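Local coordinates for protein aminotransferase class I and II (Streptococcus suis 89/1591, PDB 3OP7) that is a pyridoxal-5'-phosphate-dependent enzyme of the class I and II aminotransferase family that probably transfers amino groups between amino acids and keto acids, at residues V9-N14 / G337-R342; N138-D143 / T308-I313; Q290-E293 / L297-Y300; Q325-Q328 / V332-V335. One frame throughout, in Å; residues are numbered along the deposited sequence.

Contact 1 of 4, residues V9-N14 / G337-R342; sequences VEEWLN and GNRFER
A single carboxylate oxygen of Glu11 takes both terminal nitrogens of Arg339: NH1 donates to Glu11 OE1 at 2.6 Å, and NH2 to that same OE1 at 2.9 Å. OE1 is met nearly along its C-O axis, and the carboxylate and guanidinium planes lie only 9° apart, an end-on, almost coplanar salt bridge. The bond from NH1 is the straighter of the two, 153° at the hydrogen against 133° for NH2. The arginine chain is bent at chi2 and reaches the helix, where NH1 also donates to Gly8 O, while NE forms a salt bridge with Glu320. Trp12 does not stack on the pair: its CB sits over one guanidinium face, 3.8 Å from Arg339 NH1, and the indole presents its edge to NH2, while its NE1 donates to Leu334 O. Nearer the start of the helix, Val9 CG2 rests 3.6 Å from Phe340 CE2. The 3-10 turn carrying Arg339 is closed on Gly337 O, which accepts from Phe340 N and Arg342 N. Helix 8-16 is thus pinned to the loop between strands 335-336 and 345-348, with Trp12 reaching helix 319-330, and with Glu10 bonded to Asp249, and Asn14 to Arg245 and Asp246, of the second subunit.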
loop_
_atom_site.group_PDB
_atom_site.type_symbol
_atom_site.label_atom_id
_atom_site.label_comp_id
_atom_site.label_asym_id
_atom_site.label_seq_id
_atom_site.Cartn_x
_atom_site.Cartn_y
_atom_site.Cartn_z
ATOM N N VAL A 9 -12.874 2.593 -12.781
ATOM C CA VAL A 9 -13.305 1.179 -12.665
ATOM C C VAL A 9 -13.720 0.884 -11.224
ATOM O O VAL A 9 -14.745 0.267 -10.971
ATOM C CB VAL A 9 -12.207 0.260 -13.116
ATOM C CG1 VAL A 9 -12.546 -1.206 -12.737
ATOM C CG2 VAL A 9 -11.945 0.478 -14.628
ATOM N N GLU A 10 -12.933 1.386 -10.272
ATOM C CA GLU A 10 -13.226 1.206 -8.840
ATOM C C GLU A 10 -14.615 1.720 -8.402
ATOM O O GLU A 10 -15.388 1.035 -7.702
ATOM C CB GLU A 10 -12.110 1.889 -7.980
ATOM C CG GLU A 10 -12.278 1.667 -6.504
ATOM C CD GLU A 10 -11.125 2.304 -5.660
ATOM O OE1 GLU A 10 -10.283 2.987 -6.239
ATOM O OE2 GLU A 10 -11.129 2.086 -4.426
ATOM N N GLU A 11 -14.955 2.936 -8.822
ATOM C CA GLU A 11 -16.214 3.539 -8.447
ATOM C C GLU A 11 -17.363 2.665 -9.013
ATOM O O GLU A 11 -18.349 2.385 -8.331
ATOM C CB GLU A 11 -16.282 4.971 -9.007
ATOM C CG GLU A 11 -17.486 5.804 -8.486
ATOM C CD GLU A 11 -18.792 5.580 -9.271
ATOM O OE1 GLU A 11 -18.721 5.169 -10.458
ATOM O OE2 GLU A 11 -19.902 5.799 -8.693
ATOM N N TRP A 12 -17.213 2.241 -10.263
ATOM C CA TRP A 12 -18.230 1.368 -10.891
ATOM C C TRP A 12 -18.403 0.076 -10.088
ATOM O O TRP A 12 -19.528 -0.262 -9.735
ATOM C CB TRP A 12 -17.818 1.031 -12.317
ATOM C CG TRP A 12 -18.667 -0.013 -12.952
ATOM C CD1 TRP A 12 -18.360 -1.335 -13.098
ATOM C CD2 TRP A 12 -19.926 0.189 -13.585
ATOM N NE1 TRP A 12 -19.396 -1.983 -13.762
ATOM C CE2 TRP A 12 -20.367 -1.064 -14.061
ATOM C CE3 TRP A 12 -20.757 1.301 -13.737
ATOM C CZ2 TRP A 12 -21.599 -1.222 -14.722
ATOM C CZ3 TRP A 12 -21.963 1.156 -14.405
ATOM C CH2 TRP A 12 -22.381 -0.107 -14.871
ATOM N N LEU A 13 -17.293 -0.612 -9.815
ATOM C CA LEU A 13 -17.329 -1.851 -9.027
ATOM C C LEU A 13 -17.852 -1.619 -7.603
ATOM O O LEU A 13 -18.677 -2.414 -7.113
ATOM C CB LEU A 13 -15.987 -2.564 -9.006
ATOM C CG LEU A 13 -15.478 -3.024 -10.372
ATOM C CD1 LEU A 13 -14.074 -3.572 -10.343
ATOM C CD2 LEU A 13 -16.484 -4.050 -11.025
ATOM N N ASN A 14 -17.393 -0.554 -6.922
ATOM C CA ASN A 14 -17.930 -0.252 -5.591
ATOM C C ASN A 14 -19.462 -0.227 -5.576
ATOM O O ASN A 14 -20.105 -0.786 -4.673
ATOM C CB ASN A 14 -17.437 1.108 -5.074
ATOM C CG ASN A 14 -16.001 1.091 -4.614
ATOM O OD1 ASN A 14 -15.404 0.036 -4.373
ATOM N ND2 ASN A 14 -15.424 2.277 -4.498
ATOM N N GLY A 337 -17.349 0.888 -21.408
ATOM C CA GLY A 337 -16.178 1.461 -22.047
ATOM C C GLY A 337 -15.884 2.917 -21.730
ATOM O O GLY A 337 -14.733 3.321 -21.796
ATOM N N ASN A 338 -16.913 3.691 -21.401
ATOM C CA ASN A 338 -16.729 5.088 -20.989
ATOM C C ASN A 338 -15.860 5.220 -19.749
ATOM O O ASN A 338 -15.273 6.274 -19.526
ATOM C CB ASN A 338 -18.081 5.765 -20.743
ATOM C CG ASN A 338 -18.844 5.094 -19.622
ATOM O OD1 ASN A 338 -19.102 3.903 -19.701
ATOM N ND2 ASN A 338 -19.179 5.839 -18.574
ATOM N N ARG A 339 -15.765 4.168 -18.936
ATOM C CA ARG A 339 -14.866 4.181 -17.771
ATOM C C ARG A 339 -13.379 4.131 -18.180
ATOM O O ARG A 339 -12.493 4.352 -17.319
ATOM C CB ARG A 339 -15.189 3.035 -16.806
ATOM C CG ARG A 339 -16.620 3.040 -16.236
ATOM C CD ARG A 339 -16.873 4.296 -15.430
ATOM N NE ARG A 339 -18.212 4.461 -14.859
ATOM C CZ ARG A 339 -18.470 4.719 -13.582
ATOM N NH1 ARG A 339 -17.475 4.790 -12.678
ATOM N NH2 ARG A 339 -19.717 4.929 -13.202
ATOM N N PHE A 340 -13.126 3.835 -19.453
ATOM C CA PHE A 340 -11.803 3.906 -20.105
ATOM C C PHE A 340 -11.749 5.004 -21.208
ATOM O O PHE A 340 -10.859 5.009 -22.060
ATOM C CB PHE A 340 -11.450 2.525 -20.704
ATOM C CG PHE A 340 -11.700 1.368 -19.775
ATOM C CD1 PHE A 340 -12.935 0.734 -19.745
ATOM C CD2 PHE A 340 -10.712 0.915 -18.901
ATOM C CE1 PHE A 340 -13.182 -0.324 -18.868
ATOM C CE2 PHE A 340 -10.954 -0.139 -18.015
ATOM C CZ PHE A 340 -12.188 -0.764 -18.003
ATOM N N GLU A 341 -12.702 5.941 -21.186
ATOM C CA GLU A 341 -12.874 6.950 -22.211
ATOM C C GLU A 341 -12.903 6.385 -23.633
ATOM O O GLU A 341 -12.488 7.042 -24.583
ATOM C CB GLU A 341 -11.874 8.121 -22.079
ATOM C CG GLU A 341 -12.449 9.453 -22.684
ATOM C CD GLU A 341 -11.494 10.661 -22.632
ATOM O OE1 GLU A 341 -10.383 10.538 -22.070
ATOM O OE2 GLU A 341 -11.857 11.737 -23.183
ATOM N N ARG A 342 -13.466 5.189 -23.786
ATOM C CA ARG A 342 -13.794 4.654 -25.114
ATOM C C ARG A 342 -15.175 4.028 -25.077
ATOM O O ARG A 342 -15.315 2.806 -24.904
ATOM C CB ARG A 342 -12.791 3.589 -25.541
ATOM C CG ARG A 342 -11.399 4.109 -25.872
ATOM C CD ARG A 342 -11.324 4.708 -27.298
ATOM N NE ARG A 342 -9.926 4.901 -27.757
ATOM C CZ ARG A 342 -9.126 5.878 -27.351
ATOM N NH1 ARG A 342 -9.585 6.771 -26.460
ATOM N NH2 ARG A 342 -7.860 5.974 -27.836
#

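Contact 2 of 4, residues N138-D143 / T308-I313; sequences NGWLPD and TSFVKI. With EDO (1,2-ethanediol), chain F.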
loop_
_atom_site.group_PDB
_atom_site.type_symbol
_atom_site.label_atom_id
_atom_site.label_comp_id
_atom_site.label_asym_id
_atom_site.label_seq_id
_atom_site.Cartn_x
_atom_site.Cartn_y
_atom_site.Cartn_z
ATOM N N ASN A 138 -5.148 -0.367 -35.607
ATOM C CA ASN A 138 -3.817 -0.957 -35.584
ATOM C C ASN A 138 -3.640 -1.959 -34.426
ATOM O O ASN A 138 -2.602 -1.963 -33.761
ATOM C CB ASN A 138 -2.787 0.174 -35.510
ATOM C CG ASN A 138 -2.782 1.045 -36.776
ATOM O OD1 ASN A 138 -2.851 2.283 -36.706
ATOM N ND2 ASN A 138 -2.709 0.393 -37.933
ATOM N N GLY A 139 -4.634 -2.821 -34.209
ATOM C CA GLY A 139 -4.512 -3.875 -33.202
ATOM C C GLY A 139 -4.427 -3.354 -31.778
ATOM O O GLY A 139 -3.851 -4.006 -30.877
ATOM N N TRP A 140 -5.059 -2.204 -31.561
ATOM C CA TRP A 140 -5.073 -1.495 -30.274
ATOM C C TRP A 140 -3.681 -1.033 -29.822
ATOM O O TRP A 140 -3.479 -0.761 -28.661
ATOM C CB TRP A 140 -5.723 -2.301 -29.122
ATOM C CG TRP A 140 -7.248 -2.407 -29.183
ATOM C CD1 TRP A 140 -7.978 -3.556 -29.257
ATOM C CD2 TRP A 140 -8.197 -1.337 -29.122
ATOM N NE1 TRP A 140 -9.331 -3.271 -29.248
ATOM C CE2 TRP A 140 -9.494 -1.915 -29.175
ATOM C CE3 TRP A 140 -8.087 0.048 -29.013
ATOM C CZ2 TRP A 140 -10.665 -1.145 -29.125
ATOM C CZ3 TRP A 140 -9.243 0.816 -28.953
ATOM C CH2 TRP A 140 -10.526 0.213 -29.056
ATOM N N LEU A 141 -2.713 -1.008 -30.732
ATOM C CA LEU A 141 -1.441 -0.441 -30.398
ATOM C C LEU A 141 -1.428 1.051 -30.730
ATOM O O LEU A 141 -2.066 1.508 -31.696
ATOM C CB LEU A 141 -0.311 -1.148 -31.114
ATOM C CG LEU A 141 -0.122 -2.630 -30.843
ATOM C CD1 LEU A 141 0.863 -3.187 -31.866
ATOM C CD2 LEU A 141 0.245 -2.859 -29.367
ATOM N N PRO A 142 -0.638 1.815 -29.984
ATOM C CA PRO A 142 -0.491 3.246 -30.319
ATOM C C PRO A 142 0.539 3.398 -31.410
ATOM O O PRO A 142 1.169 2.409 -31.787
ATOM C CB PRO A 142 0.030 3.840 -29.027
ATOM C CG PRO A 142 0.933 2.767 -28.528
ATOM C CD PRO A 142 0.227 1.465 -28.838
ATOM N N ASP A 143 0.659 4.598 -31.973
ATOM C CA ASP A 143 1.468 4.797 -33.174
ATOM C C ASP A 143 2.837 5.351 -32.735
ATOM O O ASP A 143 2.940 6.427 -32.176
ATOM C CB ASP A 143 0.728 5.760 -34.112
ATOM C CG ASP A 143 1.441 6.031 -35.435
ATOM O OD1 ASP A 143 2.567 5.535 -35.708
ATOM O OD2 ASP A 143 0.841 6.796 -36.213
ATOM N N THR A 308 -8.111 -10.225 -20.128
ATOM C CA THR A 308 -8.972 -9.053 -20.316
ATOM C C THR A 308 -9.300 -8.937 -21.795
ATOM O O THR A 308 -8.532 -9.359 -22.664
ATOM C CB THR A 308 -8.394 -7.743 -19.748
ATOM O OG1 THR A 308 -9.333 -6.647 -19.941
ATOM C CG2 THR A 308 -7.021 -7.410 -20.371
ATOM N N SER A 309 -10.505 -8.466 -22.086
ATOM C CA SER A 309 -10.891 -8.200 -23.461
ATOM C C SER A 309 -11.787 -6.972 -23.518
ATOM O O SER A 309 -12.361 -6.536 -22.509
ATOM C CB SER A 309 -11.620 -9.402 -24.134
ATOM O OG SER A 309 -12.882 -9.638 -23.531
ATOM N N PHE A 310 -11.907 -6.413 -24.717
ATOM C CA PHE A 310 -12.592 -5.118 -24.900
ATOM C C PHE A 310 -13.433 -5.320 -26.135
ATOM O O PHE A 310 -12.917 -5.335 -27.249
ATOM C CB PHE A 310 -11.597 -3.988 -25.065
ATOM C CG PHE A 310 -12.101 -2.617 -24.650
ATOM C CD1 PHE A 310 -12.788 -2.422 -23.476
ATOM C CD2 PHE A 310 -11.857 -1.516 -25.459
ATOM C CE1 PHE A 310 -13.201 -1.139 -23.079
ATOM C CE2 PHE A 310 -12.286 -0.256 -25.103
ATOM C CZ PHE A 310 -12.937 -0.058 -23.888
ATOM N N VAL A 311 -14.731 -5.465 -25.906
ATOM C CA VAL A 311 -15.629 -5.946 -26.924
ATOM C C VAL A 311 -16.453 -4.770 -27.435
ATOM O O VAL A 311 -16.930 -3.919 -26.667
ATOM C CB VAL A 311 -16.533 -7.046 -26.322
ATOM C CG1 VAL A 311 -17.530 -7.541 -27.294
ATOM C CG2 VAL A 311 -15.683 -8.197 -25.802
ATOM N N LYS A 312 -16.565 -4.692 -28.751
ATOM C CA LYS A 312 -17.289 -3.608 -29.401
ATOM C C LYS A 312 -18.751 -3.995 -29.579
ATOM O O LYS A 312 -19.043 -4.951 -30.290
ATOM C CB LYS A 312 -16.670 -3.329 -30.775
ATOM C CG LYS A 312 -17.128 -2.032 -31.402
ATOM C CD LYS A 312 -16.584 -1.911 -32.816
ATOM C CE LYS A 312 -16.649 -0.483 -33.360
ATOM N NZ LYS A 312 -15.731 -0.355 -34.540
ATOM N N ILE A 313 -19.652 -3.235 -28.960
ATOM C CA ILE A 313 -21.094 -3.499 -29.021
ATOM C C ILE A 313 -21.743 -2.534 -30.018
ATOM O O ILE A 313 -21.783 -1.328 -29.767
ATOM C CB ILE A 313 -21.760 -3.333 -27.596
ATOM C CG1 ILE A 313 -21.048 -4.162 -26.542
ATOM C CG2 ILE A 313 -23.271 -3.694 -27.656
ATOM C CD1 ILE A 313 -21.035 -5.660 -26.771
HETATM C C1 EDO F . -1.076 -7.996 -30.439
HETATM O O1 EDO F . -1.925 -8.108 -29.276
HETATM C C2 EDO F . -1.215 -6.625 -31.112
HETATM O O2 EDO F . -2.583 -6.356 -31.482
HETATM O O HOH W 1 -11.676 -4.848 -29.550
#
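A type I' beta turn from Asn138 to Leu141, at the edge of the large mixed sheet, offers the indole of Trp140 to Phe310 on strand 309-313 of the smaller antiparallel sheet. Gly139 and Trp140 occupy the two central positions of the turn, both with positive phi, and Leu141 N closes it on Asn138 O at 3.2 Å. The rings meet as an offset edge-to-face pair, the edge of Phe310 directed toward the face of Trp140, with centroids 5.8 Å apart and planes at 64°. The nearest atoms are Trp140 CZ2 and Phe310 CD2, 3.9 Å apart, CZ2 lying near the plane of the phenyl ring. A chi1 of -154°, somewhat short of trans, carries the Phe310 ring toward the turn. A water bridges the same two residues: it accepts from Trp140 NE1 at 2.8 Å, near the indole plane, and donates to Phe310 O at 2.7 Å, so the buried indole N-H is satisfied. Tyr345 packs against both rings, nearly parallel to Phe310 and edge-to-face with Trp140. A 1,2-ethanediol donates from O2 to Gly139 O at 2.7 Å. A contact between the edge of the mostly parallel sheet and the C-terminal antiparallel sheet is consistent with the seam between large and small domains of fold type I pyridoxal-phosphate enzymes.

Contact 3 of 4, residues Q290-E293 / L297-Y300; sequences QWIE and LVSY
The hydroxyl of Tyr300 is hydrogen-bonded to Asp289 OD1, on the residue just before the 290-293 segment, tying the phenol to helix 270-294. The motif is a helix-to-strand connection: this long helix ends, and a short loop returns the chain as strand 298-300, the outer strand of the antiparallel sheet, laid against the last helical turn. The side-chain contacts between the two segments are apolar. Ile292 is the central side chain; its CD1 stands over the middle of the Tyr300 ring, 3.8 Å from the centroid and 13° off the normal, a CH-pi contact. Tyr300 takes a chi1 of 81°, tucking CG between its backbone N and carbonyl carbon and bringing the ring face against the isoleucine. The other branch, Ile292 CG2, packs on the strand backbone, 3.8 Å from Ser299 CA. Val298 also packs on the isoleucine, its CG2 4.0 Å from Ile292 CD1. Trp291 flanks Val298 at about a right angle and continues onto Leu361 and Leu364 of helix 354-368. The closest approach of that indole to the strand is from its six-membered ring, CZ3 lying 3.7 Å from Val298 CG2.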
loop_
_atom_site.group_PDB
_atom_site.type_symbol
_atom_site.label_atom_id
_atom_site.label_comp_id
_atom_site.label_asym_id
_atom_site.label_seq_id
_atom_site.Cartn_x
_atom_site.Cartn_y
_atom_site.Cartn_z
ATOM N N GLN A 290 -15.955 -18.182 -30.095
ATOM C CA GLN A 290 -17.145 -18.797 -30.718
ATOM C C GLN A 290 -18.367 -17.878 -30.564
ATOM O O GLN A 290 -19.091 -17.607 -31.537
ATOM C CB GLN A 290 -17.402 -20.160 -30.049
ATOM C CG GLN A 290 -18.484 -21.047 -30.720
ATOM C CD GLN A 290 -18.835 -22.272 -29.873
ATOM O OE1 GLN A 290 -18.604 -22.301 -28.647
ATOM N NE2 GLN A 290 -19.398 -23.279 -30.509
ATOM N N TRP A 291 -18.587 -17.409 -29.337
ATOM C CA TRP A 291 -19.674 -16.475 -29.020
ATOM C C TRP A 291 -19.603 -15.156 -29.822
ATOM O O TRP A 291 -20.596 -14.709 -30.404
ATOM C CB TRP A 291 -19.671 -16.178 -27.525
ATOM C CG TRP A 291 -20.862 -15.418 -27.104
ATOM C CD1 TRP A 291 -22.113 -15.913 -26.882
ATOM C CD2 TRP A 291 -20.940 -14.009 -26.907
ATOM N NE1 TRP A 291 -22.960 -14.897 -26.515
ATOM C CE2 TRP A 291 -22.269 -13.715 -26.537
ATOM C CE3 TRP A 291 -20.010 -12.973 -26.978
ATOM C CZ2 TRP A 291 -22.694 -12.416 -26.241
ATOM C CZ3 TRP A 291 -20.423 -11.676 -26.672
ATOM C CH2 TRP A 291 -21.764 -11.414 -26.321
ATOM N N ILE A 292 -18.421 -14.540 -29.859
ATOM C CA ILE A 292 -18.217 -13.316 -30.637
ATOM C C ILE A 292 -18.592 -13.536 -32.111
ATOM O O ILE A 292 -19.275 -12.703 -32.712
ATOM C CB ILE A 292 -16.755 -12.800 -30.589
ATOM C CG1 ILE A 292 -16.333 -12.415 -29.167
ATOM C CG2 ILE A 292 -16.596 -11.605 -31.530
ATOM C CD1 ILE A 292 -16.417 -10.941 -28.829
ATOM N N GLU A 293 -18.141 -14.640 -32.705
ATOM C CA GLU A 293 -18.504 -14.909 -34.108
ATOM C C GLU A 293 -20.006 -15.166 -34.287
ATOM O O GLU A 293 -20.582 -14.826 -35.321
ATOM C CB GLU A 293 -17.702 -16.066 -34.700
ATOM C CG GLU A 293 -17.598 -15.963 -36.253
ATOM C CD GLU A 293 -17.572 -17.304 -36.922
ATOM O OE1 GLU A 293 -17.211 -18.291 -36.243
ATOM O OE2 GLU A 293 -17.928 -17.380 -38.124
ATOM N N LEU A 297 -24.035 -8.508 -33.191
ATOM C CA LEU A 297 -23.918 -7.158 -32.622
ATOM C C LEU A 297 -22.631 -6.955 -31.839
ATOM O O LEU A 297 -22.440 -5.893 -31.221
ATOM C CB LEU A 297 -25.117 -6.838 -31.720
ATOM C CG LEU A 297 -26.479 -6.744 -32.429
ATOM C CD1 LEU A 297 -27.554 -6.300 -31.429
ATOM C CD2 LEU A 297 -26.415 -5.816 -33.652
ATOM N N VAL A 298 -21.758 -7.956 -31.802
ATOM C CA VAL A 298 -20.502 -7.775 -31.063
ATOM C C VAL A 298 -19.328 -8.215 -31.894
ATOM O O VAL A 298 -19.433 -9.138 -32.682
ATOM C CB VAL A 298 -20.465 -8.545 -29.716
ATOM C CG1 VAL A 298 -21.780 -8.373 -28.962
ATOM C CG2 VAL A 298 -20.194 -10.029 -29.944
ATOM N N SER A 299 -18.194 -7.562 -31.692
ATOM C CA SER A 299 -16.984 -7.910 -32.425
ATOM C C SER A 299 -15.825 -7.430 -31.567
ATOM O O SER A 299 -16.033 -6.612 -30.651
ATOM C CB SER A 299 -16.972 -7.281 -33.841
ATOM O OG SER A 299 -16.739 -5.879 -33.760
ATOM N N TYR A 300 -14.636 -7.968 -31.802
ATOM C CA TYR A 300 -13.463 -7.462 -31.054
ATOM C C TYR A 300 -12.123 -7.758 -31.724
ATOM O O TYR A 300 -12.073 -8.504 -32.727
ATOM C CB TYR A 300 -13.507 -7.962 -29.609
ATOM C CG TYR A 300 -13.018 -9.364 -29.277
ATOM C CD1 TYR A 300 -12.956 -10.387 -30.222
ATOM C CD2 TYR A 300 -12.748 -9.697 -27.975
ATOM C CE1 TYR A 300 -12.559 -11.696 -29.853
ATOM C CE2 TYR A 300 -12.341 -10.987 -27.609
ATOM C CZ TYR A 300 -12.246 -11.976 -28.542
ATOM O OH TYR A 300 -11.858 -13.253 -28.175
#

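Contact 4 of 4, residues Q325-Q328 / V332-V335; sequences QLLQ and VLLV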
loop_
_atom_site.group_PDB
_atom_site.type_symbol
_atom_site.label_atom_id
_atom_site.label_comp_id
_atom_site.label_asym_id
_atom_site.label_seq_id
_atom_site.Cartn_x
_atom_site.Cartn_y
_atom_site.Cartn_z
ATOM N N GLN A 325 -28.486 -1.368 -17.441
ATOM C CA GLN A 325 -29.692 -2.098 -17.821
ATOM C C GLN A 325 -29.479 -3.602 -17.852
ATOM O O GLN A 325 -30.319 -4.345 -17.364
ATOM C CB GLN A 325 -30.176 -1.641 -19.181
ATOM C CG GLN A 325 -30.774 -0.270 -19.180
ATOM C CD GLN A 325 -31.404 0.072 -20.531
ATOM O OE1 GLN A 325 -31.422 1.238 -20.943
ATOM N NE2 GLN A 325 -31.901 -0.949 -21.232
ATOM N N LEU A 326 -28.372 -4.046 -18.440
ATOM C CA LEU A 326 -28.016 -5.473 -18.451
ATOM C C LEU A 326 -27.905 -6.021 -17.022
ATOM O O LEU A 326 -28.401 -7.119 -16.701
ATOM C CB LEU A 326 -26.688 -5.673 -19.179
ATOM C CG LEU A 326 -26.066 -7.068 -19.124
ATOM C CD1 LEU A 326 -26.884 -8.053 -19.977
ATOM C CD2 LEU A 326 -24.600 -6.997 -19.520
ATOM N N LEU A 327 -27.291 -5.236 -16.154
ATOM C CA LEU A 327 -27.159 -5.624 -14.754
ATOM C C LEU A 327 -28.540 -5.739 -14.087
ATOM O O LEU A 327 -28.833 -6.758 -13.458
ATOM C CB LEU A 327 -26.259 -4.633 -14.001
ATOM C CG LEU A 327 -26.031 -4.865 -12.503
ATOM C CD1 LEU A 327 -25.322 -6.192 -12.297
ATOM C CD2 LEU A 327 -25.187 -3.721 -11.907
ATOM N N GLN A 328 -29.391 -4.723 -14.236
ATOM C CA GLN A 328 -30.706 -4.686 -13.588
ATOM C C GLN A 328 -31.607 -5.814 -14.101
ATOM O O GLN A 328 -32.315 -6.476 -13.339
ATOM C CB GLN A 328 -31.386 -3.328 -13.847
ATOM C CG GLN A 328 -30.720 -2.123 -13.160
ATOM C CD GLN A 328 -31.200 -0.786 -13.716
ATOM O OE1 GLN A 328 -32.148 -0.725 -14.498
ATOM N NE2 GLN A 328 -30.539 0.290 -13.310
ATOM N N VAL A 332 -25.967 -9.506 -15.141
ATOM C CA VAL A 332 -24.649 -9.676 -15.737
ATOM C C VAL A 332 -23.830 -8.388 -15.542
ATOM O O VAL A 332 -24.289 -7.285 -15.870
ATOM C CB VAL A 332 -24.733 -10.006 -17.271
ATOM C CG1 VAL A 332 -23.340 -10.140 -17.888
ATOM C CG2 VAL A 332 -25.564 -11.273 -17.534
ATOM N N LEU A 333 -22.654 -8.521 -14.967
ATOM C CA LEU A 333 -21.804 -7.347 -14.719
ATOM C C LEU A 333 -20.638 -7.328 -15.679
ATOM O O LEU A 333 -19.890 -8.307 -15.785
ATOM C CB LEU A 333 -21.309 -7.301 -13.282
ATOM C CG LEU A 333 -20.567 -6.003 -12.867
ATOM C CD1 LEU A 333 -21.535 -4.816 -12.791
ATOM C CD2 LEU A 333 -19.822 -6.194 -11.556
ATOM N N LEU A 334 -20.515 -6.192 -16.381
ATOM C CA LEU A 334 -19.397 -5.861 -17.247
ATOM C C LEU A 334 -18.872 -4.523 -16.739
ATOM O O LEU A 334 -19.490 -3.923 -15.827
ATOM C CB LEU A 334 -19.909 -5.684 -18.696
ATOM C CG LEU A 334 -20.395 -6.948 -19.422
ATOM C CD1 LEU A 334 -21.186 -6.585 -20.676
ATOM C CD2 LEU A 334 -19.195 -7.782 -19.793
ATOM N N VAL A 335 -17.780 -4.030 -17.323
ATOM C CA VAL A 335 -17.338 -2.643 -17.078
ATOM C C VAL A 335 -17.527 -1.861 -18.377
ATOM O O VAL A 335 -16.969 -2.240 -19.404
ATOM C CB VAL A 335 -15.917 -2.529 -16.572
ATOM C CG1 VAL A 335 -15.586 -1.012 -16.251
ATOM C CG2 VAL A 335 -15.743 -3.420 -15.318
#
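Leu326 and Val332 pack together across the short turn from helix 319-330 into strand 332-333, with Leu326 CG 3.7 Å from Val332 CB. A trans chi1 (172°) extends Leu326 toward the strand: its CD2 touches both Val332 CG1, at 3.8 Å, and Leu334 CD1, at 3.6 Å. The backbones are also close here, Leu327 CA approaching Val332 O at 3.5 Å in a bent CA-H...O contact of 126°. Packing is lighter beyond this, where Leu327 and Leu333 lie side by side pointing the same way and meet through methyls alone, Leu327 CD2 to Leu333 CD1 at 3.9 Å. The far side of the helix is quite different: Gln328 points away from the strand on the exposed side, and Gln325 is partly exposed, leaving the leucines and valine as the buried face. That face is closed in by several elements. Helix 354-368 covers Leu326 through Leu364 and Phe367, helix 8-16 packs on Leu333 through Leu13 and His16, and strand 332-333 pairs in parallel with strand 22-23, while Leu334 turns to Val346 and Leu348 of strand 345-348.

Contacts 2, 3 and 4 are all nested within the long chain loop closed by contact 1. Contacts 2 and 3 share the antiparallel sheet, joined by Lys312 N and Ser299 O at 2.8 Å. Phe340 ties contact 1 to its neighbours, CD1 lying 3.8 Å from Phe310 CE1 in contact 2 and CE1 3.6 Å from Val335 CG1 in contact 4. Contacts 3 and 4 do not touch, their nearest atoms being about 7 Å apart. The cofactor is carried as an aldimine on Lys222. The side chains of Val9 and Trp140 each lie about 4 Å from a bound molecule, an unidentified ligand and a sulfate respectively, both probably from the crystallisation liquor though such molecules often mark pockets.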